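Local atomic coordinates of UPF0311 protein CA_C3321 (PDB entry 3G7G), a protein that is of unknown function but folds into an eight-stranded antiparallel beta-barrel of the DUF3237 family and assembles as a tetramer. Residues Tyr131-Ala143 with Glu148-Ser158. Sequence-based numbering, arbitrary orientation.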
ATOM      1  N   TYR A 131     -12.896  10.840 -17.919  1.00 27.66           N
ATOM      2  CA  TYR A 131     -12.809  10.543 -16.470  1.00 28.17           C
ATOM      3  C   TYR A 131     -11.386  10.516 -15.891  1.00 27.95           C
ATOM      4  O   TYR A 131     -11.213  10.094 -14.725  1.00 27.74           O
ATOM      5  CB  TYR A 131     -13.521   9.212 -16.163  1.00 27.64           C
ATOM      6  CG  TYR A 131     -14.948   9.255 -16.646  1.00 28.74           C
ATOM      7  CD1 TYR A 131     -15.924   9.941 -15.926  1.00 27.29           C
ATOM      8  CD2 TYR A 131     -15.312   8.661 -17.854  1.00 25.80           C
ATOM      9  CE1 TYR A 131     -17.216  10.018 -16.391  1.00 28.15           C
ATOM     10  CE2 TYR A 131     -16.579   8.751 -18.323  1.00 26.65           C
ATOM     11  CZ  TYR A 131     -17.527   9.426 -17.584  1.00 27.23           C
ATOM     12  OH  TYR A 131     -18.797   9.480 -18.044  1.00 30.23           O
ATOM     13  N   LYS A 132     -10.385  11.013 -16.629  1.00 27.49           N
ATOM     14  CA  LYS A 132      -9.017  10.959 -16.103  1.00 27.72           C
ATOM     15  C   LYS A 132      -8.793  11.888 -14.870  1.00 27.87           C
ATOM     16  O   LYS A 132      -7.882  11.645 -14.045  1.00 25.49           O
ATOM     17  CB  LYS A 132      -7.977  11.148 -17.206  1.00 27.77           C
ATOM     18  CG  LYS A 132      -7.823   9.902 -18.099  1.00 28.10           C
ATOM     19  CD  LYS A 132      -7.119   8.718 -17.384  1.00 25.52           C
ATOM     20  CE  LYS A 132      -7.145   7.477 -18.247  1.00 27.47           C
ATOM     21  NZ  LYS A 132      -6.265   6.313 -17.790  1.00 25.18           N
ATOM     22  N   TRP A 133      -9.650  12.908 -14.742  1.00 27.70           N
ATOM     23  CA  TRP A 133      -9.638  13.802 -13.602  1.00 27.89           C
ATOM     24  C   TRP A 133      -9.829  13.061 -12.276  1.00 27.73           C
ATOM     25  O   TRP A 133      -9.362  13.526 -11.245  1.00 27.87           O
ATOM     26  CB  TRP A 133     -10.708  14.885 -13.747  1.00 29.15           C
ATOM     27  CG  TRP A 133     -12.137  14.395 -13.722  1.00 30.59           C
ATOM     28  CD1 TRP A 133     -12.904  13.998 -14.800  1.00 31.03           C
ATOM     29  CD2 TRP A 133     -12.983  14.280 -12.572  1.00 31.35           C
ATOM     30  NE1 TRP A 133     -14.162  13.605 -14.370  1.00 29.56           N
ATOM     31  CE2 TRP A 133     -14.239  13.780 -13.016  1.00 30.66           C
ATOM     32  CE3 TRP A 133     -12.797  14.522 -11.201  1.00 31.29           C
ATOM     33  CZ2 TRP A 133     -15.302  13.533 -12.132  1.00 31.75           C
ATOM     34  CZ3 TRP A 133     -13.860  14.278 -10.330  1.00 30.72           C
ATOM     35  CH2 TRP A 133     -15.090  13.795 -10.798  1.00 31.15           C
ATOM     36  N   MET A 134     -10.471  11.891 -12.323  1.00 27.03           N
ATOM     37  CA  MET A 134     -10.715  11.098 -11.134  1.00 25.64           C
ATOM     38  C   MET A 134      -9.412  10.499 -10.636  1.00 25.28           C
ATOM     39  O   MET A 134      -9.300  10.109  -9.469  1.00 24.51           O
ATOM     40  CB  MET A 134     -11.757   9.997 -11.394  1.00 26.09           C
ATOM     41  CG  MET A 134     -13.139  10.513 -11.811  1.00 24.86           C
ATOM     42  SD  MET A 134     -14.430   9.248 -11.938  1.00 20.61           S
ATOM     43  CE  MET A 134     -14.730   9.067 -10.213  1.00 27.82           C
ATOM     44  N   MET A 135      -8.431  10.385 -11.526  1.00 25.28           N
ATOM     45  CA  MET A 135      -7.099   9.929 -11.131  1.00 24.66           C
ATOM     46  C   MET A 135      -6.185  11.100 -10.695  1.00 25.87           C
ATOM     47  O   MET A 135      -5.066  10.891 -10.223  1.00 25.64           O
ATOM     48  CB  MET A 135      -6.465   9.074 -12.247  1.00 25.98           C
ATOM     49  CG  MET A 135      -7.329   7.858 -12.733  1.00 22.42           C
ATOM     50  SD  MET A 135      -6.512   6.830 -13.996  1.00 20.23           S
ATOM     51  CE  MET A 135      -5.202   6.146 -13.010  1.00 22.24           C
ATOM     52  N   ASN A 136      -6.663  12.332 -10.800  1.00 26.16           N
ATOM     53  CA  ASN A 136      -5.786  13.467 -10.549  1.00 26.47           C
ATOM     54  C   ASN A 136      -6.333  14.454  -9.550  1.00 26.19           C
ATOM     55  O   ASN A 136      -5.935  15.623  -9.512  1.00 26.19           O
ATOM     56  CB  ASN A 136      -5.429  14.121 -11.889  1.00 27.05           C
ATOM     57  CG  ASN A 136      -4.526  13.245 -12.722  1.00 29.09           C
ATOM     58  OD1 ASN A 136      -3.337  13.105 -12.432  1.00 36.01           O
ATOM     59  ND2 ASN A 136      -5.081  12.617 -13.723  1.00 33.64           N
ATOM     60  N   HIS A 137      -7.222  13.955  -8.703  1.00 26.29           N
ATOM     61  CA  HIS A 137      -7.707  14.690  -7.553  1.00 25.85           C
ATOM     62  C   HIS A 137      -7.728  13.784  -6.322  1.00 25.27           C
ATOM     63  O   HIS A 137      -7.742  12.524  -6.434  1.00 25.45           O
ATOM     64  CB  HIS A 137      -9.110  15.184  -7.788  1.00 26.59           C
ATOM     65  CG  HIS A 137      -9.214  16.219  -8.846  1.00 28.49           C
ATOM     66  ND1 HIS A 137      -9.356  17.560  -8.561  1.00 32.58           N
ATOM     67  CD2 HIS A 137      -9.182  16.115 -10.194  1.00 30.03           C
ATOM     68  CE1 HIS A 137      -9.433  18.233  -9.695  1.00 33.00           C
ATOM     69  NE2 HIS A 137      -9.321  17.381 -10.700  1.00 32.74           N
ATOM     70  N   ILE A 138      -7.718  14.437  -5.158  1.00 23.98           N
ATOM     71  CA  ILE A 138      -7.998  13.776  -3.875  1.00 24.94           C
ATOM     72  C   ILE A 138      -9.500  13.834  -3.581  1.00 24.43           C
ATOM     73  O   ILE A 138     -10.199  14.836  -3.865  1.00 25.99           O
ATOM     74  CB  ILE A 138      -7.139  14.341  -2.697  1.00 23.45           C
ATOM     75  CG1 ILE A 138      -5.645  14.113  -2.955  1.00 24.25           C
ATOM     76  CG2 ILE A 138      -7.537  13.715  -1.337  1.00 23.51           C
ATOM     77  CD1 ILE A 138      -5.229  12.738  -3.085  1.00 23.42           C
ATOM     78  N   PHE A 139      -9.982  12.741  -3.017  1.00 24.89           N
ATOM     79  CA  PHE A 139     -11.390  12.545  -2.707  1.00 25.16           C
ATOM     80  C   PHE A 139     -11.577  12.013  -1.290  1.00 26.12           C
ATOM     81  O   PHE A 139     -10.717  11.320  -0.734  1.00 26.02           O
ATOM     82  CB  PHE A 139     -11.995  11.475  -3.625  1.00 24.67           C
ATOM     83  CG  PHE A 139     -12.090  11.872  -5.059  1.00 23.89           C
ATOM     84  CD1 PHE A 139     -13.290  12.301  -5.593  1.00 23.33           C
ATOM     85  CD2 PHE A 139     -10.991  11.780  -5.876  1.00 21.51           C
ATOM     86  CE1 PHE A 139     -13.384  12.636  -6.909  1.00 23.19           C
ATOM     87  CE2 PHE A 139     -11.069  12.116  -7.202  1.00 22.26           C
ATOM     88  CZ  PHE A 139     -12.268  12.565  -7.715  1.00 24.19           C
ATOM     89  N   VAL A 140     -12.731  12.337  -0.735  1.00 26.80           N
ATOM     90  CA  VAL A 140     -13.165  11.842   0.549  1.00 27.64           C
ATOM     91  C   VAL A 140     -14.560  11.279   0.364  1.00 28.47           C
ATOM     92  O   VAL A 140     -15.385  11.853  -0.363  1.00 27.72           O
ATOM     93  CB  VAL A 140     -13.236  12.961   1.607  1.00 27.80           C
ATOM     94  CG1 VAL A 140     -13.877  12.434   2.859  1.00 28.93           C
ATOM     95  CG2 VAL A 140     -11.868  13.503   1.929  1.00 25.59           C
ATOM     96  N   CYS A 141     -14.815  10.165   1.037  1.00 29.97           N
ATOM     97  CA  CYS A 141     -16.115   9.519   1.006  1.00 31.10           C
ATOM     98  C   CYS A 141     -16.755   9.472   2.416  1.00 31.50           C
ATOM     99  O   CYS A 141     -16.127   9.074   3.391  1.00 29.47           O
ATOM    100  CB  CYS A 141     -15.919   8.130   0.404  1.00 31.04           C
ATOM    101  SG  CYS A 141     -17.313   7.042   0.395  1.00 35.24           S
ATOM    102  N   CYS A 142     -17.990   9.962   2.515  1.00 32.97           N
ATOM    103  CA  CYS A 142     -18.790   9.886   3.738  1.00 33.85           C
ATOM    104  C   CYS A 142     -19.807   8.785   3.579  1.00 34.30           C
ATOM    105  O   CYS A 142     -20.592   8.813   2.640  1.00 33.37           O
ATOM    106  CB  CYS A 142     -19.524  11.208   3.983  1.00 34.19           C
ATOM    107  SG  CYS A 142     -18.380  12.557   4.354  1.00 34.89           S
ATOM    108  N   ALA A 143     -19.798   7.820   4.493  1.00 35.69           N
ATOM    109  CA  ALA A 143     -20.633   6.651   4.363  1.00 37.44           C
ATOM    110  C   ALA A 143     -21.533   6.535   5.576  1.00 38.84           C
ATOM    111  O   ALA A 143     -21.245   7.127   6.625  1.00 38.13           O
ATOM    112  CB  ALA A 143     -19.791   5.403   4.208  1.00 37.09           C
ATOM    113  N   GLU A 148     -30.259  -1.745   5.634  1.00 53.59           N
ATOM    114  CA  GLU A 148     -30.657  -2.202   4.299  1.00 53.33           C
ATOM    115  C   GLU A 148     -29.658  -1.868   3.172  1.00 52.92           C
ATOM    116  O   GLU A 148     -29.780  -2.409   2.070  1.00 53.19           O
ATOM    117  CB  GLU A 148     -32.056  -1.661   3.941  1.00 54.06           C
ATOM    118  CG  GLU A 148     -33.160  -2.748   3.920  1.00 54.88           C
ATOM    119  CD  GLU A 148     -34.536  -2.218   4.330  1.00 54.89           C
ATOM    120  OE1 GLU A 148     -35.103  -2.755   5.313  1.00 56.15           O
ATOM    121  OE2 GLU A 148     -35.041  -1.271   3.679  1.00 56.21           O
ATOM    122  N   ASN A 149     -28.682  -0.999   3.447  1.00 51.72           N
ATOM    123  CA  ASN A 149     -27.668  -0.609   2.467  1.00 50.59           C
ATOM    124  C   ASN A 149     -26.482   0.101   3.106  1.00 49.51           C
ATOM    125  O   ASN A 149     -26.525   0.420   4.288  1.00 49.49           O
ATOM    126  CB  ASN A 149     -28.288   0.342   1.454  1.00 51.12           C
ATOM    127  CG  ASN A 149     -29.273  -0.347   0.564  1.00 52.97           C
ATOM    128  OD1 ASN A 149     -28.936  -1.351  -0.082  1.00 54.92           O
ATOM    129  ND2 ASN A 149     -30.514   0.149   0.545  1.00 54.53           N
ATOM    130  N   VAL A 150     -25.428   0.358   2.326  1.00 47.41           N
ATOM    131  CA  VAL A 150     -24.492   1.420   2.688  1.00 45.58           C
ATOM    132  C   VAL A 150     -24.624   2.540   1.662  1.00 43.53           C
ATOM    133  O   VAL A 150     -24.684   2.288   0.468  1.00 43.15           O
ATOM    134  CB  VAL A 150     -23.039   0.920   2.903  1.00 45.85           C
ATOM    135  CG1 VAL A 150     -22.544   0.080   1.754  1.00 47.03           C
ATOM    136  CG2 VAL A 150     -22.082   2.095   3.172  1.00 45.71           C
ATOM    137  N   LEU A 151     -24.762   3.766   2.156  1.00 41.57           N
ATOM    138  CA  LEU A 151     -24.843   4.969   1.327  1.00 40.25           C
ATOM    139  C   LEU A 151     -23.469   5.603   1.344  1.00 38.46           C
ATOM    140  O   LEU A 151     -22.950   5.904   2.412  1.00 37.89           O
ATOM    141  CB  LEU A 151     -25.872   5.965   1.890  1.00 40.24           C
ATOM    142  CG  LEU A 151     -26.028   7.303   1.143  1.00 41.69           C
ATOM    143  CD1 LEU A 151     -26.439   7.074  -0.323  1.00 41.50           C
ATOM    144  CD2 LEU A 151     -27.034   8.291   1.839  1.00 41.25           C
ATOM    145  N   LEU A 152     -22.877   5.781   0.169  1.00 36.41           N
ATOM    146  CA  LEU A 152     -21.591   6.445   0.031  1.00 35.36           C
ATOM    147  C   LEU A 152     -21.776   7.724  -0.729  1.00 34.01           C
ATOM    148  O   LEU A 152     -22.355   7.707  -1.792  1.00 34.87           O
ATOM    149  CB  LEU A 152     -20.628   5.558  -0.741  1.00 35.50           C
ATOM    150  CG  LEU A 152     -20.459   4.143  -0.209  1.00 35.99           C
ATOM    151  CD1 LEU A 152     -19.865   3.265  -1.313  1.00 33.95           C
ATOM    152  CD2 LEU A 152     -19.606   4.189   1.050  1.00 36.05           C
ATOM    153  N   LYS A 153     -21.321   8.833  -0.173  1.00 32.55           N
ATOM    154  CA  LYS A 153     -21.289  10.118  -0.859  1.00 31.98           C
ATOM    155  C   LYS A 153     -19.837  10.510  -1.104  1.00 30.32           C
ATOM    156  O   LYS A 153     -19.041  10.543  -0.166  1.00 29.51           O
ATOM    157  CB  LYS A 153     -21.980  11.198  -0.029  1.00 32.33           C
ATOM    158  CG  LYS A 153     -23.473  11.214  -0.214  1.00 34.99           C
ATOM    159  CD  LYS A 153     -24.240  11.806   0.998  1.00 35.55           C
ATOM    160  CE  LYS A 153     -25.633  12.299   0.551  1.00 37.12           C
ATOM    161  NZ  LYS A 153     -26.680  12.340   1.627  1.00 39.60           N
ATOM    162  N   PHE A 154     -19.502  10.803  -2.358  1.00 28.61           N
ATOM    163  CA  PHE A 154     -18.127  10.990  -2.769  1.00 27.91           C
ATOM    164  C   PHE A 154     -17.880  12.479  -2.968  1.00 27.78           C
ATOM    165  O   PHE A 154     -18.690  13.167  -3.588  1.00 25.25           O
ATOM    166  CB  PHE A 154     -17.842  10.238  -4.059  1.00 27.27           C
ATOM    167  CG  PHE A 154     -17.663   8.765  -3.883  1.00 26.44           C
ATOM    168  CD1 PHE A 154     -16.393   8.212  -3.840  1.00 27.85           C
ATOM    169  CD2 PHE A 154     -18.756   7.927  -3.791  1.00 26.35           C
ATOM    170  CE1 PHE A 154     -16.226   6.822  -3.676  1.00 26.99           C
ATOM    171  CE2 PHE A 154     -18.604   6.576  -3.649  1.00 25.12           C
ATOM    172  CZ  PHE A 154     -17.332   6.014  -3.588  1.00 27.09           C
ATOM    173  N   TYR A 155     -16.762  12.972  -2.427  1.00 27.76           N
ATOM    174  CA  TYR A 155     -16.425  14.394  -2.502  1.00 28.42           C
ATOM    175  C   TYR A 155     -15.054  14.606  -3.109  1.00 28.57           C
ATOM    176  O   TYR A 155     -14.073  14.000  -2.697  1.00 27.10           O
ATOM    177  CB  TYR A 155     -16.464  15.018  -1.126  1.00 29.28           C
ATOM    178  CG  TYR A 155     -17.828  15.022  -0.487  1.00 30.10           C
ATOM    179  CD1 TYR A 155     -18.704  16.071  -0.690  1.00 30.53           C
ATOM    180  CD2 TYR A 155     -18.226  13.986   0.321  1.00 29.88           C
ATOM    181  CE1 TYR A 155     -19.960  16.080  -0.087  1.00 31.57           C
ATOM    182  CE2 TYR A 155     -19.448  13.976   0.915  1.00 30.79           C
ATOM    183  CZ  TYR A 155     -20.309  15.023   0.724  1.00 32.10           C
ATOM    184  OH  TYR A 155     -21.535  14.982   1.334  1.00 32.52           O
ATOM    185  N   LYS A 156     -14.991  15.459  -4.116  1.00 28.93           N
ATOM    186  CA  LYS A 156     -13.731  15.836  -4.701  1.00 29.29           C
ATOM    187  C   LYS A 156     -13.183  16.999  -3.905  1.00 28.81           C
ATOM    188  O   LYS A 156     -13.882  17.973  -3.683  1.00 29.54           O
ATOM    189  CB  LYS A 156     -13.964  16.235  -6.152  1.00 28.94           C
ATOM    190  CG  LYS A 156     -12.731  16.493  -6.949  1.00 29.85           C
ATOM    191  CD  LYS A 156     -13.036  17.551  -8.025  1.00 31.76           C
ATOM    192  CE  LYS A 156     -13.013  18.957  -7.377  1.00 33.26           C
ATOM    193  NZ  LYS A 156     -13.491  20.047  -8.275  1.00 37.87           N
ATOM    194  N   ILE A 157     -11.937  16.899  -3.460  1.00 29.71           N
ATOM    195  CA  ILE A 157     -11.282  18.000  -2.756  1.00 29.88           C
ATOM    196  C   ILE A 157     -10.711  18.919  -3.825  1.00 30.60           C
ATOM    197  O   ILE A 157      -9.941  18.493  -4.702  1.00 28.21           O
ATOM    198  CB  ILE A 157     -10.169  17.502  -1.790  1.00 29.77           C
ATOM    199  CG1 ILE A 157     -10.757  16.559  -0.723  1.00 28.25           C
ATOM    200  CG2 ILE A 157      -9.351  18.657  -1.180  1.00 29.65           C
ATOM    201  CD1 ILE A 157     -11.809  17.150   0.153  1.00 27.79           C
ATOM    202  N   SER A 158     -11.124  20.183  -3.735  1.00 31.75           N
ATOM    203  CA  SER A 158     -10.667  21.225  -4.628  1.00 33.18           C
ATOM    204  C   SER A 158      -9.385  21.851  -4.086  1.00 34.52           C
ATOM    205  O   SER A 158      -8.582  22.360  -4.888  1.00 36.82           O
ATOM    206  CB  SER A 158     -11.735  22.318  -4.778  1.00 33.42           C
ATOM    207  OG  SER A 158     -13.037  21.757  -4.859  1.00 33.19           O
TER
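C141 sets its sulfur squarely over one face of the F154 ring, SG lying 4.2 Å from the ring centroid and 11° off its normal. With SG anti to the backbone N (chi1 174°), the thiol also meets L152, whose CD2 presses tightly on A143 CB at 3.4 Å. This side faces the barrel interior, and F139 continues it: the CD1-CE1 side of its ring rests on the start of the K156 side chain, CE1 standing 3.7 Å from K156 CB. Further out, the K156 chain runs with CG anti to the backbone N (chi1 -173°) and a near-extended chi2, which lays CD over a face of the H137 imidazole in a CH-pi contact, while W133 CZ3 touches the same methylene at 4.1 Å. On the other face of the sheet, C142 SG approaches Y155 CE2 at 3.9 Å, oblique to the ring, and V140 CG2 packs against I157 CD1.

Two hydrogen-bonded pairs fix this register. V140 and Y155 exchange N-H...O bonds in both directions, as do C142 and K153; I157 N adds a fifth bond, 2.7 Å long, to I138 O. At the alternate, non-hydrogen-bonded positions, the CA atoms of F139, C141 and A143 make CA-H...O contacts with Y155 O, K153 O and L151 O. Before the strand, N136 ND2 and M135 N grip K132 O from opposite faces of its plane, tying down the turn that leads to H137.

The two strands form the antiparallel hairpin that ends the barrel's strand order. Strand 139-144 also bonds to strand 117-126, and strand 150-157 to strand 11-30, which closes the barrel and stacks F15 on F154. At the I138-I157 end, Y117 of the second subunit hydrogen-bonds to I138 N and I157 O, bringing the hairpin into the subunit interface.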